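Local coordinates for protein hypothetical acetyltransferase (Shewanella oneidensis, PDB 1T82) that is a dimeric hot-dog fold protein of unconfirmed function, probably a thioesterase or acyltransferase, at residues N53-L56 with H57-F61; S24-P27 with V28-F31; Y66-M69 with T70-W74; L15-L18 with R19-H23. All blocks are in the same frame, centred on the assembly; numbering follows the deposited sequence.

Contact 1: N53-L56 with H57-F61; sequences NINL and HHTMF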
loop_
_atom_site.group_PDB
_atom_site.type_symbol
_atom_site.label_atom_id
_atom_site.label_comp_id
_atom_site.label_asym_id
_atom_site.label_seq_id
_atom_site.Cartn_x
_atom_site.Cartn_y
_atom_site.Cartn_z
ATOM N N ASN B 53 3.749 10.189 7.107
ATOM C CA ASN B 53 2.684 9.526 6.367
ATOM C C ASN B 53 1.504 10.395 5.947
ATOM O O ASN B 53 0.437 9.878 5.626
ATOM C CB ASN B 53 2.183 8.353 7.209
ATOM C CG ASN B 53 3.284 7.363 7.518
ATOM O OD1 ASN B 53 3.608 7.106 8.680
ATOM N ND2 ASN B 53 3.872 6.804 6.474
ATOM N N ILE B 54 1.689 11.711 5.930
ATOM C CA ILE B 54 0.591 12.598 5.562
ATOM C C ILE B 54 0.339 12.761 4.061
ATOM O O ILE B 54 1.130 12.329 3.213
ATOM C CB ILE B 54 0.786 14.012 6.164
ATOM C CG1 ILE B 54 2.085 14.639 5.645
ATOM C CG2 ILE B 54 0.827 13.923 7.683
ATOM C CD1 ILE B 54 2.326 16.062 6.151
ATOM N N ASN B 55 -0.803 13.373 3.765
ATOM C CA ASN B 55 -1.223 13.691 2.408
ATOM C C ASN B 55 -1.542 15.185 2.470
ATOM O O ASN B 55 -1.280 15.826 3.487
ATOM C CB ASN B 55 -2.471 12.896 2.011
ATOM C CG ASN B 55 -3.607 13.071 2.993
ATOM O OD1 ASN B 55 -3.741 14.119 3.621
ATOM N ND2 ASN B 55 -4.445 12.040 3.126
ATOM N N LEU B 56 -2.114 15.736 1.407
ATOM C CA LEU B 56 -2.430 17.161 1.369
ATOM C C LEU B 56 -3.414 17.622 2.444
ATOM O O LEU B 56 -3.429 18.799 2.814
ATOM C CB LEU B 56 -2.953 17.544 -0.023
ATOM C CG LEU B 56 -4.311 17.031 -0.514
ATOM C CD1 LEU B 56 -5.416 17.978 -0.060
ATOM C CD2 LEU B 56 -4.299 16.956 -2.035
ATOM N N HIS B 57 -4.234 16.704 2.940
ATOM C CA HIS B 57 -5.217 17.031 3.974
ATOM C C HIS B 57 -4.604 16.924 5.363
ATOM O O HIS B 57 -5.266 17.201 6.366
ATOM C CB HIS B 57 -6.413 16.073 3.910
ATOM C CG HIS B 57 -7.067 16.001 2.567
ATOM N ND1 HIS B 57 -6.791 15.004 1.657
ATOM C CD2 HIS B 57 -7.992 16.798 1.984
ATOM C CE1 HIS B 57 -7.518 15.190 0.571
ATOM N NE2 HIS B 57 -8.256 16.271 0.743
ATOM N N HIS B 58 -3.342 16.520 5.419
ATOM C CA HIS B 58 -2.662 16.342 6.690
ATOM C C HIS B 58 -3.270 15.152 7.438
ATOM O O HIS B 58 -3.180 15.063 8.664
ATOM C CB HIS B 58 -2.738 17.619 7.536
ATOM C CG HIS B 58 -1.789 18.687 7.091
ATOM N ND1 HIS B 58 -0.471 18.725 7.491
ATOM C CD2 HIS B 58 -1.952 19.723 6.234
ATOM C CE1 HIS B 58 0.139 19.737 6.899
ATOM N NE2 HIS B 58 -0.738 20.358 6.130
ATOM N N THR B 59 -3.914 14.255 6.692
ATOM C CA THR B 59 -4.481 13.035 7.269
ATOM C C THR B 59 -3.603 11.920 6.721
ATOM O O THR B 59 -2.744 12.185 5.883
ATOM C CB THR B 59 -5.956 12.798 6.859
ATOM O OG1 THR B 59 -6.082 12.805 5.433
ATOM C CG2 THR B 59 -6.843 13.876 7.464
HETATM N N MSE B 60 -3.789 10.680 7.158
HETATM C CA MSE B 60 -2.888 9.650 6.651
HETATM C C MSE B 60 -3.099 9.264 5.190
HETATM O O MSE B 60 -4.215 9.000 4.738
HETATM C CB MSE B 60 -2.917 8.401 7.534
HETATM C CG MSE B 60 -1.686 7.511 7.309
HETATM SE SE MSE B 60 -1.531 6.005 8.519
HETATM C CE MSE B 60 -0.442 6.904 9.850
ATOM N N PHE B 61 -1.986 9.252 4.462
ATOM C CA PHE B 61 -1.950 8.907 3.043
ATOM C C PHE B 61 -2.427 7.474 2.808
ATOM O O PHE B 61 -2.035 6.551 3.526
ATOM C CB PHE B 61 -0.512 9.087 2.535
ATOM C CG PHE B 61 -0.285 8.599 1.132
ATOM C CD1 PHE B 61 -1.111 9.005 0.091
ATOM C CD2 PHE B 61 0.782 7.757 0.851
ATOM C CE1 PHE B 61 -0.879 8.581 -1.216
ATOM C CE2 PHE B 61 1.033 7.320 -0.455
ATOM C CZ PHE B 61 0.200 7.735 -1.483
#
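N55 and T59 carry this contact, their side chains slanting across one another inside a tight loop. The N55 carboxamide turns inward because CG is placed between the backbone N and the carbonyl carbon (chi1 54°), and both ends of the amide then find partners. ND2 gives a hydrogen bond of 2.9 Å to T59 OG1, which lies almost in the amide plane, while OD1 receives T59 N at 3.1 Å from a donor well above the plane. OD1 is also approached by H57 N in a weak bond, so the amide is fixed in rotation by bonds at both ends. The backbone closes a type I turn from N55 to H58, with H58 N to N55 O at 2.9 Å. Farther along, F61 N reaches N53 O at 2.8 Å with an N-H...O angle of 177°, beside a single beta bridge between I54 and M60. On the outer side L56 and H57 lie alongside each other, and L56 CD1 sits over the centre of the imidazole face, 3.4 Å from the ring centroid, as a CH-pi contact. The loop follows strand 43-47 and ends with F61 at the N-cap position of helix 62-84; I54 packs on P27, and F61 on I26, of the second subunit, while M60 packs on V103 and P107 of its own chain.

Contact 2: S24-P27 with V28-F31; sequences STIP and VSEF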
loop_
_atom_site.group_PDB
_atom_site.type_symbol
_atom_site.label_atom_id
_atom_site.label_comp_id
_atom_site.label_asym_id
_atom_site.label_seq_id
_atom_site.Cartn_x
_atom_site.Cartn_y
_atom_site.Cartn_z
ATOM N N SER B 24 15.467 -2.844 8.846
ATOM C CA SER B 24 16.727 -3.250 8.232
ATOM C C SER B 24 16.565 -3.847 6.839
ATOM O O SER B 24 17.519 -3.881 6.060
ATOM C CB SER B 24 17.459 -4.258 9.125
ATOM O OG SER B 24 16.775 -5.499 9.177
ATOM N N THR B 25 15.371 -4.321 6.512
ATOM C CA THR B 25 15.175 -4.925 5.200
ATOM C C THR B 25 14.262 -4.132 4.279
ATOM O O THR B 25 14.325 -4.275 3.057
ATOM C CB THR B 25 14.599 -6.346 5.328
ATOM O OG1 THR B 25 13.259 -6.280 5.834
ATOM C CG2 THR B 25 15.451 -7.180 6.274
ATOM N N ILE B 26 13.424 -3.287 4.868
ATOM C CA ILE B 26 12.468 -2.494 4.100
ATOM C C ILE B 26 12.614 -1.009 4.425
ATOM O O ILE B 26 11.981 -0.505 5.350
ATOM C CB ILE B 26 11.033 -2.951 4.427
ATOM C CG1 ILE B 26 10.900 -4.456 4.169
ATOM C CG2 ILE B 26 10.031 -2.163 3.601
ATOM C CD1 ILE B 26 9.604 -5.061 4.682
ATOM N N PRO B 27 13.445 -0.286 3.657
ATOM C CA PRO B 27 13.671 1.146 3.878
ATOM C C PRO B 27 12.400 1.984 4.045
ATOM O O PRO B 27 12.376 2.924 4.840
ATOM C CB PRO B 27 14.498 1.556 2.660
ATOM C CG PRO B 27 15.285 0.300 2.365
ATOM C CD PRO B 27 14.217 -0.766 2.494
ATOM N N VAL B 28 11.349 1.645 3.300
ATOM C CA VAL B 28 10.085 2.373 3.396
ATOM C C VAL B 28 9.492 2.265 4.801
ATOM O O VAL B 28 8.910 3.231 5.315
ATOM C CB VAL B 28 9.042 1.832 2.379
ATOM C CG1 VAL B 28 7.626 2.257 2.795
ATOM C CG2 VAL B 28 9.342 2.378 0.991
ATOM N N SER B 29 9.635 1.100 5.427
ATOM C CA SER B 29 9.072 0.904 6.769
ATOM C C SER B 29 9.767 1.785 7.804
ATOM O O SER B 29 9.152 2.206 8.788
ATOM C CB SER B 29 9.149 -0.575 7.191
ATOM O OG SER B 29 10.476 -1.007 7.426
ATOM N N GLU B 30 11.048 2.058 7.574
ATOM C CA GLU B 30 11.831 2.899 8.465
ATOM C C GLU B 30 11.444 4.354 8.244
ATOM O O GLU B 30 11.323 5.128 9.197
ATOM C CB GLU B 30 13.319 2.705 8.188
ATOM C CG GLU B 30 14.232 3.542 9.059
ATOM C CD GLU B 30 15.694 3.302 8.746
ATOM O OE1 GLU B 30 16.110 3.569 7.598
ATOM O OE2 GLU B 30 16.425 2.841 9.646
ATOM N N PHE B 31 11.248 4.734 6.987
ATOM C CA PHE B 31 10.861 6.108 6.699
ATOM C C PHE B 31 9.485 6.386 7.305
ATOM O O PHE B 31 9.248 7.456 7.863
ATOM C CB PHE B 31 10.832 6.370 5.188
ATOM C CG PHE B 31 10.296 7.724 4.828
ATOM C CD1 PHE B 31 8.936 7.907 4.602
ATOM C CD2 PHE B 31 11.142 8.832 4.778
ATOM C CE1 PHE B 31 8.421 9.173 4.336
ATOM C CE2 PHE B 31 10.638 10.101 4.515
ATOM C CZ PHE B 31 9.269 10.274 4.293
HETATM O O HOH W 1 14.746 4.389 5.297
#
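I26 O is gripped twice by S29, through its hydroxyl and through its backbone N-H. S29 OG donates at 2.6 Å to I26 O, lying in the carbonyl plane on a lone pair, whereas S29 N comes to I26 O at 2.8 Å from 46° above that plane. The hydroxyl is placed for this by a chi1 of 69°, which folds OG back over the turn. Its return also brings OG to 3.6 Å from I26 CB, so the buried bond is flanked by aliphatic carbon. One residue on, P27 O takes the first regular helical bond, from F31 N at 3.0 Å with an N-H...O angle of 157°, and a weak one from E30 N. A water donates to both P27 O and E30 OE1, at 2.8 Å from each oxygen, and so ties the extended glutamate to the helix start. The F31 ring stacks on F31 of the second subunit. I26 both leaves helix 12-25 and occupies the N-cap position of helix 27-31, with proline as the first residue after the cap; the whole is a helix-to-helix junction in which one residue ends the first helix and caps the second, a place where proline, having no N-H to offer, fits well.

Contact 3: Y66-M69 with T70-W74; sequences YTIM and TLTGW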
loop_
_atom_site.group_PDB
_atom_site.type_symbol
_atom_site.label_atom_id
_atom_site.label_comp_id
_atom_site.label_asym_id
_atom_site.label_seq_id
_atom_site.Cartn_x
_atom_site.Cartn_y
_atom_site.Cartn_z
ATOM N N TYR B 66 -2.326 1.523 3.706
ATOM C CA TYR B 66 -2.198 0.178 3.155
ATOM C C TYR B 66 -0.903 -0.491 3.594
ATOM O O TYR B 66 -0.891 -1.650 4.022
ATOM C CB TYR B 66 -2.218 0.210 1.627
ATOM C CG TYR B 66 -1.987 -1.149 0.996
ATOM C CD1 TYR B 66 -3.057 -2.003 0.714
ATOM C CD2 TYR B 66 -0.693 -1.588 0.690
ATOM C CE1 TYR B 66 -2.842 -3.253 0.136
ATOM C CE2 TYR B 66 -0.474 -2.840 0.118
ATOM C CZ TYR B 66 -1.551 -3.661 -0.156
ATOM O OH TYR B 66 -1.345 -4.886 -0.746
ATOM N N THR B 67 0.200 0.239 3.485
ATOM C CA THR B 67 1.487 -0.330 3.847
ATOM C C THR B 67 1.565 -0.779 5.296
ATOM O O THR B 67 2.052 -1.871 5.576
ATOM C CB THR B 67 2.632 0.651 3.552
ATOM O OG1 THR B 67 2.676 0.909 2.142
ATOM C CG2 THR B 67 3.964 0.056 3.996
ATOM N N ILE B 68 1.086 0.044 6.225
ATOM C CA ILE B 68 1.152 -0.368 7.620
ATOM C C ILE B 68 0.269 -1.592 7.858
ATOM O O ILE B 68 0.628 -2.477 8.631
ATOM C CB ILE B 68 0.762 0.791 8.594
ATOM C CG1 ILE B 68 0.867 0.319 10.044
ATOM C CG2 ILE B 68 -0.638 1.284 8.310
ATOM C CD1 ILE B 68 0.801 1.457 11.052
HETATM N N MSE B 69 -0.873 -1.659 7.181
HETATM C CA MSE B 69 -1.755 -2.805 7.360
HETATM C C MSE B 69 -1.135 -4.068 6.777
HETATM O O MSE B 69 -1.196 -5.124 7.393
HETATM C CB MSE B 69 -3.123 -2.527 6.731
HETATM C CG MSE B 69 -3.835 -1.378 7.423
HETATM SE SE MSE B 69 -5.550 -0.885 6.698
HETATM C CE MSE B 69 -6.699 -1.908 7.869
ATOM N N THR B 70 -0.522 -3.968 5.605
ATOM C CA THR B 70 0.086 -5.153 5.033
ATOM C C THR B 70 1.285 -5.622 5.862
ATOM O O THR B 70 1.511 -6.821 5.987
ATOM C CB THR B 70 0.506 -4.948 3.566
ATOM O OG1 THR B 70 0.900 -6.214 3.019
ATOM C CG2 THR B 70 1.659 -3.969 3.465
ATOM N N LEU B 71 2.050 -4.693 6.438
ATOM C CA LEU B 71 3.187 -5.095 7.266
ATOM C C LEU B 71 2.703 -5.722 8.571
ATOM O O LEU B 71 3.365 -6.596 9.134
ATOM C CB LEU B 71 4.109 -3.907 7.568
ATOM C CG LEU B 71 5.071 -3.504 6.446
ATOM C CD1 LEU B 71 5.699 -2.165 6.781
ATOM C CD2 LEU B 71 6.152 -4.574 6.271
ATOM N N THR B 72 1.544 -5.283 9.055
ATOM C CA THR B 72 0.995 -5.839 10.283
ATOM C C THR B 72 0.582 -7.292 10.035
ATOM O O THR B 72 0.852 -8.166 10.855
ATOM C CB THR B 72 -0.206 -5.000 10.787
ATOM O OG1 THR B 72 0.262 -3.704 11.181
ATOM C CG2 THR B 72 -0.872 -5.665 11.988
ATOM N N GLY B 73 -0.048 -7.543 8.890
ATOM C CA GLY B 73 -0.453 -8.897 8.554
ATOM C C GLY B 73 0.783 -9.761 8.376
ATOM O O GLY B 73 0.882 -10.855 8.932
ATOM N N TRP B 74 1.738 -9.256 7.596
ATOM C CA TRP B 74 2.990 -9.962 7.347
ATOM C C TRP B 74 3.654 -10.266 8.693
ATOM O O TRP B 74 4.114 -11.386 8.936
ATOM C CB TRP B 74 3.917 -9.080 6.497
ATOM C CG TRP B 74 5.185 -9.756 6.048
ATOM C CD1 TRP B 74 5.396 -10.403 4.865
ATOM C CD2 TRP B 74 6.412 -9.845 6.780
ATOM N NE1 TRP B 74 6.684 -10.890 4.814
ATOM C CE2 TRP B 74 7.328 -10.561 5.978
ATOM C CE3 TRP B 74 6.827 -9.389 8.039
ATOM C CZ2 TRP B 74 8.638 -10.833 6.393
ATOM C CZ3 TRP B 74 8.128 -9.658 8.452
ATOM C CH2 TRP B 74 9.017 -10.375 7.629
#
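The Y66 ring meets T70 obliquely, with CE2 lying 4.1 Å from T70 CG2, while across the dimer it stacks on the Y66 ring of the second subunit. Y66 OH is hydrogen-bonded to Y99 OH of that subunit, and L92, A95 and Y99 of its own strand 89-99 also touch the side chain. These residues belong to helix 62-84, the long central helix of the hot-dog fold, which the antiparallel sheet wraps. The tyrosine, at chi1 176°, passes diagonally across the threonine side chain. The T70 methyl, CG2, is folded back over the preceding turn and comes within 3.0 Å of T67 O, a close carbon-oxygen approach. On another side of the helix T67 and L71 run side by side, CG2 to CD1 4.0 Å, and L71 continues to I26 and I34 of the same chain. T67 OG1 is satisfied by G63 O, one turn back. The i to i+4 backbone bonds are regular, T70 N to Y66 O measuring 2.8 Å and G73 N to M69 O 3.1 Å. At I68 O a second donor joins in: T72 N at 3.0 Å and T72 OG1 at 2.9 Å reach this oxygen from opposite faces of its carbonyl plane.

Contact 4: L15-L18 with R19-H23; sequences LNRL and RQTWH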
loop_
_atom_site.group_PDB
_atom_site.type_symbol
_atom_site.label_atom_id
_atom_site.label_comp_id
_atom_site.label_asym_id
_atom_site.label_seq_id
_atom_site.Cartn_x
_atom_site.Cartn_y
_atom_site.Cartn_z
ATOM N N LEU B 15 9.037 -8.832 19.423
ATOM C CA LEU B 15 8.568 -7.566 18.868
ATOM C C LEU B 15 9.726 -6.682 18.430
ATOM O O LEU B 15 9.645 -6.007 17.404
ATOM C CB LEU B 15 7.691 -6.829 19.883
ATOM C CG LEU B 15 6.379 -7.547 20.221
ATOM C CD1 LEU B 15 5.680 -6.833 21.356
ATOM C CD2 LEU B 15 5.492 -7.612 18.985
ATOM N N ASN B 16 10.802 -6.670 19.210
ATOM C CA ASN B 16 11.965 -5.873 18.845
ATOM C C ASN B 16 12.602 -6.464 17.595
ATOM O O ASN B 16 13.056 -5.738 16.712
ATOM C CB ASN B 16 12.980 -5.843 19.993
ATOM C CG ASN B 16 12.618 -4.827 21.054
ATOM O OD1 ASN B 16 12.463 -5.159 22.231
ATOM N ND2 ASN B 16 12.480 -3.574 20.641
ATOM N N ARG B 17 12.622 -7.793 17.531
ATOM C CA ARG B 17 13.183 -8.514 16.397
ATOM C C ARG B 17 12.377 -8.190 15.146
ATOM O O ARG B 17 12.931 -7.991 14.068
ATOM C CB ARG B 17 13.129 -10.024 16.655
ATOM C CG ARG B 17 13.745 -10.871 15.556
ATOM C CD ARG B 17 15.158 -11.299 15.914
ATOM N NE ARG B 17 15.178 -12.166 17.088
ATOM C CZ ARG B 17 14.615 -13.369 17.140
ATOM N NH1 ARG B 17 14.685 -14.089 18.253
ATOM N NH2 ARG B 17 13.986 -13.855 16.078
ATOM N N LEU B 18 11.058 -8.151 15.299
ATOM C CA LEU B 18 10.177 -7.850 14.179
ATOM C C LEU B 18 10.441 -6.436 13.670
ATOM O O LEU B 18 10.601 -6.214 12.471
ATOM C CB LEU B 18 8.711 -7.994 14.610
ATOM C CG LEU B 18 7.647 -7.625 13.573
ATOM C CD1 LEU B 18 7.842 -8.454 12.318
ATOM C CD2 LEU B 18 6.255 -7.851 14.151
ATOM N N ARG B 19 10.504 -5.482 14.595
ATOM C CA ARG B 19 10.745 -4.083 14.247
ATOM C C ARG B 19 12.092 -3.924 13.525
ATOM O O ARG B 19 12.188 -3.233 12.513
ATOM C CB ARG B 19 10.708 -3.237 15.525
ATOM C CG ARG B 19 10.548 -1.740 15.320
ATOM C CD ARG B 19 11.878 -1.049 15.133
ATOM N NE ARG B 19 12.858 -1.436 16.146
ATOM C CZ ARG B 19 12.679 -1.329 17.460
ATOM N NH1 ARG B 19 13.642 -1.713 18.289
ATOM N NH2 ARG B 19 11.546 -0.845 17.948
ATOM N N GLN B 20 13.123 -4.580 14.052
ATOM C CA GLN B 20 14.461 -4.524 13.474
ATOM C C GLN B 20 14.485 -5.150 12.082
ATOM O O GLN B 20 15.177 -4.666 11.182
ATOM C CB GLN B 20 15.449 -5.249 14.390
ATOM C CG GLN B 20 16.878 -5.293 13.879
ATOM C CD GLN B 20 17.403 -3.925 13.504
ATOM O OE1 GLN B 20 17.332 -2.980 14.290
ATOM N NE2 GLN B 20 17.943 -3.811 12.295
ATOM N N THR B 21 13.725 -6.226 11.914
ATOM C CA THR B 21 13.648 -6.911 10.628
ATOM C C THR B 21 13.049 -5.963 9.597
ATOM O O THR B 21 13.532 -5.878 8.470
ATOM C CB THR B 21 12.771 -8.174 10.721
ATOM O OG1 THR B 21 13.358 -9.096 11.651
ATOM C CG2 THR B 21 12.645 -8.843 9.357
ATOM N N TRP B 22 11.998 -5.248 9.986
ATOM C CA TRP B 22 11.360 -4.312 9.071
ATOM C C TRP B 22 12.284 -3.181 8.642
ATOM O O TRP B 22 12.534 -2.986 7.454
ATOM C CB TRP B 22 10.108 -3.682 9.694
ATOM C CG TRP B 22 8.920 -4.572 9.793
ATOM C CD1 TRP B 22 8.651 -5.678 9.042
ATOM C CD2 TRP B 22 7.787 -4.377 10.645
ATOM N NE1 TRP B 22 7.413 -6.186 9.372
ATOM C CE2 TRP B 22 6.862 -5.406 10.354
ATOM C CE3 TRP B 22 7.463 -3.431 11.625
ATOM C CZ2 TRP B 22 5.632 -5.514 11.009
ATOM C CZ3 TRP B 22 6.238 -3.538 12.277
ATOM C CH2 TRP B 22 5.338 -4.575 11.964
ATOM N N HIS B 23 12.791 -2.428 9.609
ATOM C CA HIS B 23 13.643 -1.289 9.291
ATOM C C HIS B 23 14.956 -1.642 8.604
ATOM O O HIS B 23 15.495 -0.832 7.856
ATOM C CB HIS B 23 13.924 -0.473 10.555
ATOM C CG HIS B 23 12.692 0.100 11.184
ATOM N ND1 HIS B 23 12.728 0.876 12.323
ATOM C CD2 HIS B 23 11.385 -0.008 10.846
ATOM C CE1 HIS B 23 11.497 1.220 12.660
ATOM N NE2 HIS B 23 10.663 0.696 11.779
#
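L18 reaches W22 one turn later, and the two side chains cross. From CB, which lies next to the R19 backbone N, the chain leaves with CG anti to its own N (chi1 176°) and so runs onto the indole. CG stands 4.0 Å from the centroid of the W22 six-membered ring and 17° off its normal, a CH-pi contact over the face. The branches then divide the ring between them. CD1 lies nearer the pyrrole side, 3.7 Å from W22 NE1 and 3.8 Å from CE2, while CD2 comes within 4.0 Å of both W22 CZ2 and CH2. L18 O lies over the same indole face and accepts W22 N at 3.0 Å. Beside this pair T21 turns its hydroxyl back on the preceding turn: OG1 donates to R17 O at 2.7 Å, and T21 N bonds to the same oxygen from the opposite face of the carbonyl plane. N16 and R19 run side by side, with their amide and guanidinium planes 59° apart. The indole also meets the W74 ring and packs on P36, while L18 and T21 touch W78. This i to i+4 leucine-tryptophan pairing is typical of the buried stripe of an amphipathic helix, by which helix 12-25 packs against helix 62-84 and strand 35-40.

How the contacts relate
Contacts 2, 3 and 4 form one connected packing unit, whereas contact 1 approaches contacts 2 and 3 to about 6 and 5 Å between nearest atoms of the same chain without touching. Contact 4 runs into contact 2 along the chain, their centres 10 Å apart, and S29 OG comes within 2.9 Å of W22 O. Contact 3 meets both: L71 CD2 lies 3.8 Å from I26 CD1, and W74 CE3 lies 3.5 Å from W22 NE1. Contact 1 joins contacts 2 and 3 across the dimer instead, where F61 packs on I26 and L71 of the second subunit. No bound ligand marks an active site, so none of the contacts can be assigned to a presumed acyl-binding pocket.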